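MsStt7d protein (PDB 4IX3) probably acts as an ATP-dependent protein kinase, a homolog of the state transition kinase Stt7, of which this chain is the catalytic domain. Local coordinates at residues Cys87-Ala92 with Glu105-Met110; Leu198-Asn203 with Pro231-Ala236. One frame throughout, in Å; residues are numbered along the deposited sequence.

Contact 1: residues Cys87-Ala92 with Glu105-Met110; sequences CIELGA and EGLWLM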
loop_
_atom_site.group_PDB
_atom_site.type_symbol
_atom_site.label_atom_id
_atom_site.label_comp_id
_atom_site.label_asym_id
_atom_site.label_seq_id
_atom_site.Cartn_x
_atom_site.Cartn_y
_atom_site.Cartn_z
ATOM N N CYS B 87 -21.406 5.329 3.405
ATOM C CA CYS B 87 -20.853 4.015 3.148
ATOM C C CYS B 87 -21.840 3.143 2.399
ATOM O O CYS B 87 -23.029 3.457 2.371
ATOM C CB CYS B 87 -20.408 3.349 4.450
ATOM S SG CYS B 87 -21.772 2.781 5.478
ATOM N N ILE B 88 -21.349 2.028 1.857
ATOM C CA ILE B 88 -22.208 0.974 1.286
ATOM C C ILE B 88 -21.509 -0.334 1.553
ATOM O O ILE B 88 -20.398 -0.526 1.063
ATOM C CB ILE B 88 -22.410 1.128 -0.262
ATOM C CG1 ILE B 88 -22.563 2.592 -0.661
ATOM C CG2 ILE B 88 -23.611 0.251 -0.689
ATOM C CD1 ILE B 88 -21.272 3.273 -1.109
ATOM N N GLU B 89 -22.113 -1.252 2.287
ATOM C CA GLU B 89 -21.518 -2.566 2.515
ATOM C C GLU B 89 -22.275 -3.635 1.746
ATOM O O GLU B 89 -23.446 -3.718 1.879
ATOM C CB GLU B 89 -21.471 -2.859 3.996
ATOM C CG GLU B 89 -20.603 -4.074 4.327
ATOM C CD GLU B 89 -20.400 -4.266 5.810
ATOM O OE1 GLU B 89 -21.250 -3.877 6.614
ATOM O OE2 GLU B 89 -19.361 -4.794 6.170
ATOM N N LEU B 90 -21.576 -4.414 0.928
ATOM C CA LEU B 90 -22.225 -5.439 0.120
ATOM C C LEU B 90 -21.836 -6.832 0.594
ATOM O O LEU B 90 -20.672 -7.084 0.908
ATOM C CB LEU B 90 -21.863 -5.267 -1.357
ATOM C CG LEU B 90 -22.777 -4.353 -2.177
ATOM C CD1 LEU B 90 -22.038 -3.092 -2.600
ATOM C CD2 LEU B 90 -23.325 -5.089 -3.390
ATOM N N GLY B 91 -22.809 -7.735 0.649
ATOM C CA GLY B 91 -22.534 -9.104 1.105
ATOM C C GLY B 91 -22.004 -9.942 -0.038
ATOM O O GLY B 91 -21.651 -9.458 -1.117
ATOM N N ALA B 92 -21.924 -11.242 0.232
ATOM C CA ALA B 92 -21.317 -12.185 -0.735
ATOM C C ALA B 92 -22.227 -12.423 -1.966
ATOM O O ALA B 92 -21.822 -12.185 -3.116
ATOM C CB ALA B 92 -20.974 -13.509 -0.047
ATOM N N GLU B 105 -18.225 -7.519 -2.819
ATOM C CA GLU B 105 -18.441 -7.818 -1.392
ATOM C C GLU B 105 -17.498 -6.998 -0.496
ATOM O O GLU B 105 -16.272 -6.967 -0.724
ATOM C CB GLU B 105 -18.223 -9.348 -1.219
ATOM C CG GLU B 105 -18.408 -9.836 0.211
ATOM C CD GLU B 105 -17.188 -9.706 1.138
ATOM O OE1 GLU B 105 -16.064 -10.017 0.637
ATOM O OE2 GLU B 105 -17.334 -9.349 2.341
ATOM N N GLY B 106 -18.036 -6.430 0.581
ATOM C CA GLY B 106 -17.282 -5.710 1.606
ATOM C C GLY B 106 -17.729 -4.252 1.727
ATOM O O GLY B 106 -18.655 -3.804 1.084
ATOM N N LEU B 107 -17.014 -3.527 2.542
ATOM C CA LEU B 107 -17.349 -2.143 2.892
ATOM C C LEU B 107 -16.766 -1.195 1.841
ATOM O O LEU B 107 -15.576 -1.277 1.488
ATOM C CB LEU B 107 -16.775 -1.825 4.280
ATOM C CG LEU B 107 -17.047 -0.388 4.750
ATOM C CD1 LEU B 107 -18.538 -0.189 4.994
ATOM C CD2 LEU B 107 -16.262 -0.163 6.066
ATOM N N TRP B 108 -17.581 -0.250 1.416
ATOM C CA TRP B 108 -17.202 0.850 0.532
ATOM C C TRP B 108 -17.468 2.189 1.170
ATOM O O TRP B 108 -18.481 2.356 1.883
ATOM C CB TRP B 108 -17.980 0.819 -0.776
ATOM C CG TRP B 108 -17.636 -0.368 -1.620
ATOM C CD1 TRP B 108 -18.124 -1.672 -1.546
ATOM C CD2 TRP B 108 -16.687 -0.340 -2.698
ATOM N NE1 TRP B 108 -17.543 -2.429 -2.543
ATOM C CE2 TRP B 108 -16.670 -1.664 -3.285
ATOM C CE3 TRP B 108 -15.913 0.671 -3.277
ATOM C CZ2 TRP B 108 -15.827 -1.973 -4.327
ATOM C CZ3 TRP B 108 -15.088 0.363 -4.343
ATOM C CH2 TRP B 108 -15.030 -0.937 -4.860
ATOM N N LEU B 109 -16.610 3.190 0.912
ATOM C CA LEU B 109 -16.897 4.607 1.222
ATOM C C LEU B 109 -17.113 5.340 -0.080
ATOM O O LEU B 109 -16.526 5.016 -1.124
ATOM C CB LEU B 109 -15.705 5.197 1.978
ATOM C CG LEU B 109 -15.291 4.436 3.222
ATOM C CD1 LEU B 109 -14.183 5.206 3.944
ATOM C CD2 LEU B 109 -16.487 4.198 4.158
ATOM N N MET B 110 -17.901 6.429 -0.026
ATOM C CA MET B 110 -18.203 7.216 -1.209
ATOM C C MET B 110 -18.101 8.715 -0.904
ATOM O O MET B 110 -18.532 9.166 0.164
ATOM C CB MET B 110 -19.613 6.874 -1.718
ATOM C CG MET B 110 -19.939 7.479 -3.083
ATOM S SD MET B 110 -21.448 6.809 -3.818
ATOM C CE MET B 110 -22.690 7.691 -2.870
HETATM O O HOH W 1 -19.584 -8.313 3.482
#

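Contact 2: residues Leu198-Asn203 with Pro231-Ala236; sequences LPETLN and PTKDNA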
loop_
_atom_site.group_PDB
_atom_site.type_symbol
_atom_site.label_atom_id
_atom_site.label_comp_id
_atom_site.label_asym_id
_atom_site.label_seq_id
_atom_site.Cartn_x
_atom_site.Cartn_y
_atom_site.Cartn_z
ATOM N N LEU B 198 -13.443 12.542 21.397
ATOM C CA LEU B 198 -14.701 13.143 20.974
ATOM C C LEU B 198 -15.549 12.099 20.255
ATOM O O LEU B 198 -15.881 12.291 19.082
ATOM C CB LEU B 198 -14.415 14.321 20.041
ATOM C CG LEU B 198 -13.496 15.418 20.583
ATOM C CD1 LEU B 198 -13.185 16.455 19.514
ATOM C CD2 LEU B 198 -14.124 16.086 21.803
ATOM N N PRO B 199 -15.875 10.974 20.923
ATOM C CA PRO B 199 -15.661 10.574 22.317
ATOM C C PRO B 199 -14.386 9.759 22.579
ATOM O O PRO B 199 -13.967 9.619 23.733
ATOM C CB PRO B 199 -16.875 9.691 22.588
ATOM C CG PRO B 199 -17.052 8.973 21.288
ATOM C CD PRO B 199 -16.766 10.018 20.236
ATOM N N GLU B 200 -13.737 9.279 21.522
ATOM C CA GLU B 200 -12.510 8.492 21.671
ATOM C C GLU B 200 -11.539 8.903 20.596
ATOM O O GLU B 200 -11.938 9.216 19.461
ATOM C CB GLU B 200 -12.788 6.995 21.531
ATOM C CG GLU B 200 -13.774 6.469 22.570
ATOM C CD GLU B 200 -13.763 4.963 22.664
ATOM O OE1 GLU B 200 -13.098 4.317 21.822
ATOM O OE2 GLU B 200 -14.424 4.433 23.586
ATOM N N THR B 201 -10.255 8.884 20.941
ATOM C CA THR B 201 -9.240 9.122 19.902
ATOM C C THR B 201 -9.255 7.991 18.864
ATOM O O THR B 201 -9.647 6.845 19.169
ATOM C CB THR B 201 -7.810 9.301 20.468
ATOM O OG1 THR B 201 -7.363 8.048 20.995
ATOM C CG2 THR B 201 -7.771 10.387 21.560
ATOM N N LEU B 202 -8.842 8.294 17.636
ATOM C CA LEU B 202 -8.871 7.343 16.510
ATOM C C LEU B 202 -7.534 7.418 15.788
ATOM O O LEU B 202 -7.040 8.516 15.542
ATOM C CB LEU B 202 -10.008 7.649 15.519
ATOM C CG LEU B 202 -11.423 7.709 16.105
ATOM C CD1 LEU B 202 -12.334 8.290 15.037
ATOM C CD2 LEU B 202 -11.931 6.362 16.588
ATOM N N ASN B 203 -6.904 6.275 15.533
ATOM C CA ASN B 203 -5.685 6.208 14.734
ATOM C C ASN B 203 -4.531 7.083 15.286
ATOM O O ASN B 203 -3.758 7.699 14.523
ATOM C CB ASN B 203 -6.025 6.509 13.270
ATOM C CG ASN B 203 -4.986 5.987 12.292
ATOM O OD1 ASN B 203 -4.405 4.934 12.508
ATOM N ND2 ASN B 203 -4.769 6.711 11.195
ATOM N N PRO B 231 -2.309 7.634 24.239
ATOM C CA PRO B 231 -3.366 8.613 24.458
ATOM C C PRO B 231 -4.604 7.983 25.080
ATOM O O PRO B 231 -5.051 6.907 24.667
ATOM C CB PRO B 231 -3.704 9.115 23.055
ATOM C CG PRO B 231 -3.169 8.086 22.118
ATOM C CD PRO B 231 -2.019 7.411 22.813
ATOM N N THR B 232 -5.094 8.631 26.125
ATOM C CA THR B 232 -6.334 8.242 26.770
ATOM C C THR B 232 -7.185 9.496 26.903
ATOM O O THR B 232 -6.718 10.612 26.615
ATOM C CB THR B 232 -6.059 7.691 28.185
ATOM O OG1 THR B 232 -5.509 8.733 29.005
ATOM C CG2 THR B 232 -5.071 6.527 28.120
ATOM N N LYS B 233 -8.423 9.306 27.352
ATOM C CA LYS B 233 -9.372 10.398 27.541
ATOM C C LYS B 233 -8.856 11.440 28.527
ATOM O O LYS B 233 -9.116 12.628 28.364
ATOM C CB LYS B 233 -10.717 9.862 28.035
ATOM C CG LYS B 233 -11.526 9.069 27.019
ATOM C CD LYS B 233 -12.448 8.052 27.687
ATOM C CE LYS B 233 -13.452 7.434 26.722
ATOM N NZ LYS B 233 -12.836 6.617 25.638
ATOM N N ASP B 234 -8.185 10.996 29.588
ATOM C CA ASP B 234 -7.671 11.968 30.549
ATOM C C ASP B 234 -6.456 12.751 30.095
ATOM O O ASP B 234 -6.336 13.912 30.465
ATOM C CB ASP B 234 -7.429 11.360 31.924
ATOM C CG ASP B 234 -8.656 10.673 32.451
ATOM O OD1 ASP B 234 -9.759 11.240 32.293
ATOM O OD2 ASP B 234 -8.517 9.541 32.954
ATOM N N ASN B 235 -5.556 12.141 29.329
ATOM C CA ASN B 235 -4.343 12.862 28.960
ATOM C C ASN B 235 -4.359 13.536 27.581
ATOM O O ASN B 235 -3.435 14.287 27.233
ATOM C CB ASN B 235 -3.078 12.018 29.151
ATOM C CG ASN B 235 -2.892 10.939 28.088
ATOM O OD1 ASN B 235 -1.979 10.125 28.184
ATOM N ND2 ASN B 235 -3.714 10.949 27.059
ATOM N N ALA B 236 -5.375 13.274 26.764
ATOM C CA ALA B 236 -5.342 13.731 25.363
ATOM C C ALA B 236 -5.019 15.219 25.241
ATOM O O ALA B 236 -4.211 15.605 24.388
ATOM C CB ALA B 236 -6.653 13.433 24.646
HETATM O O HOH W 2 -7.552 7.051 23.711
#

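Contact 1: residues Cys87-Ala92 with Glu105-Met110
I88 and W108 face each other as an antiparallel hydrogen-bonded pair, the strand axes running at 159°: I88 N donates to W108 O at 2.9 Å, and W108 N returns the bond to I88 O. Two residues further along the strand, L90 and G106 pair likewise, and G106 N reaches L90 O at 2.7 Å. I88 O also lies in the plane of the indole at its edge, 3.6 Å from W108 CD1. W108 CB meets I88 CD1 at 4.1 Å, and I88 CD1 also rests on M110 CB at 4.0 Å. On the other face L107 CD1 touches C87 CB at 4.0 Å, beside L109 CD2. A water donates to both L90 O and E105 OE2, the latter at 2.7 Å.

In the second shell, helix 59-76 covers C87, L107 and L109 through L63 and M67, while L49 of strand 45-52 packs on W108 and M110. T104 O takes the indole N-H. Two reciprocal backbone bond pairs thus join the strands of this kinase N-lobe sheet, and apolar side chains pack on both faces; E89 makes a salt bridge to R11, which probably offsets its charge.

Contact 2: residues Leu198-Asn203 with Pro231-Ala236
This is a sparse surface contact between two loop segments, both in the long connection between strand 193-194 and helix 236-243. In a kinase fold the chain downstream of the magnesium-binding D188 forms the activation segment, and 198-203 probably belongs to it; 231-236 leads into the helix. The evidence for looseness is geometric: only 195 Å² is buried, and the closest CA pair, E200 with K233, stands 6.9 Å apart.

Three points of contact carry it. The first is ionic. K233 NZ and E200 OE2 form a salt bridge whose hydrogen bond is weak, at 3.4 Å. The ammonium lies beside the glutamate chain rather than beyond its carboxylate, for K233 NZ is 3.2 Å from E200 CG. The bend at chi4 (64°) puts NZ there, and the two side chains cross obliquely. K233 CE meanwhile comes within 3.7 Å of P199 O, the carbonyl that follows the cis peptide bond between L198 and P199.

The second is a water bridge: the water donates to P231 O at 2.7 Å, and it is hydrogen-bonded to T201 OG1 at 2.9 Å. The third is a light apolar touch, T201 CG2 to A236 CB at 4.5 Å, at the start of the helix.

Further out, A236 and K233 also rest on P197, and P231 on Y204. L202 packs on helix 59-76, and N203 ND2 hydrogen-bonds A192 O.

With no direct backbone bond between the segments, a stretched ion pair and a shared water provide the polar linkage. At the exposed surface such a charge pair is likely to be screened by solvent, so the attachment is probably modest.

In the fold
Contacts 1 and 2 do not touch: their centres are 28 Å apart and their nearest atoms about 12 Å. Helix 59-76 borders both, contact 1 through L63 and M67 and contact 2 through C65, D68 and V69. Contact 1 is nearer the nucleotide site: the L109 side chain lies about 5 Å from that of K50, and the M110 side chain about 8 Å from that of A112, positions that bind ADP in a structure of this protein, although no nucleotide is bound to this chain. At its other end the E105 side chain comes within about 4 Å of a bound magnesium ion. Contact 2 lies away from the annotated sites, later in the chain than metal-binding D168 and D188.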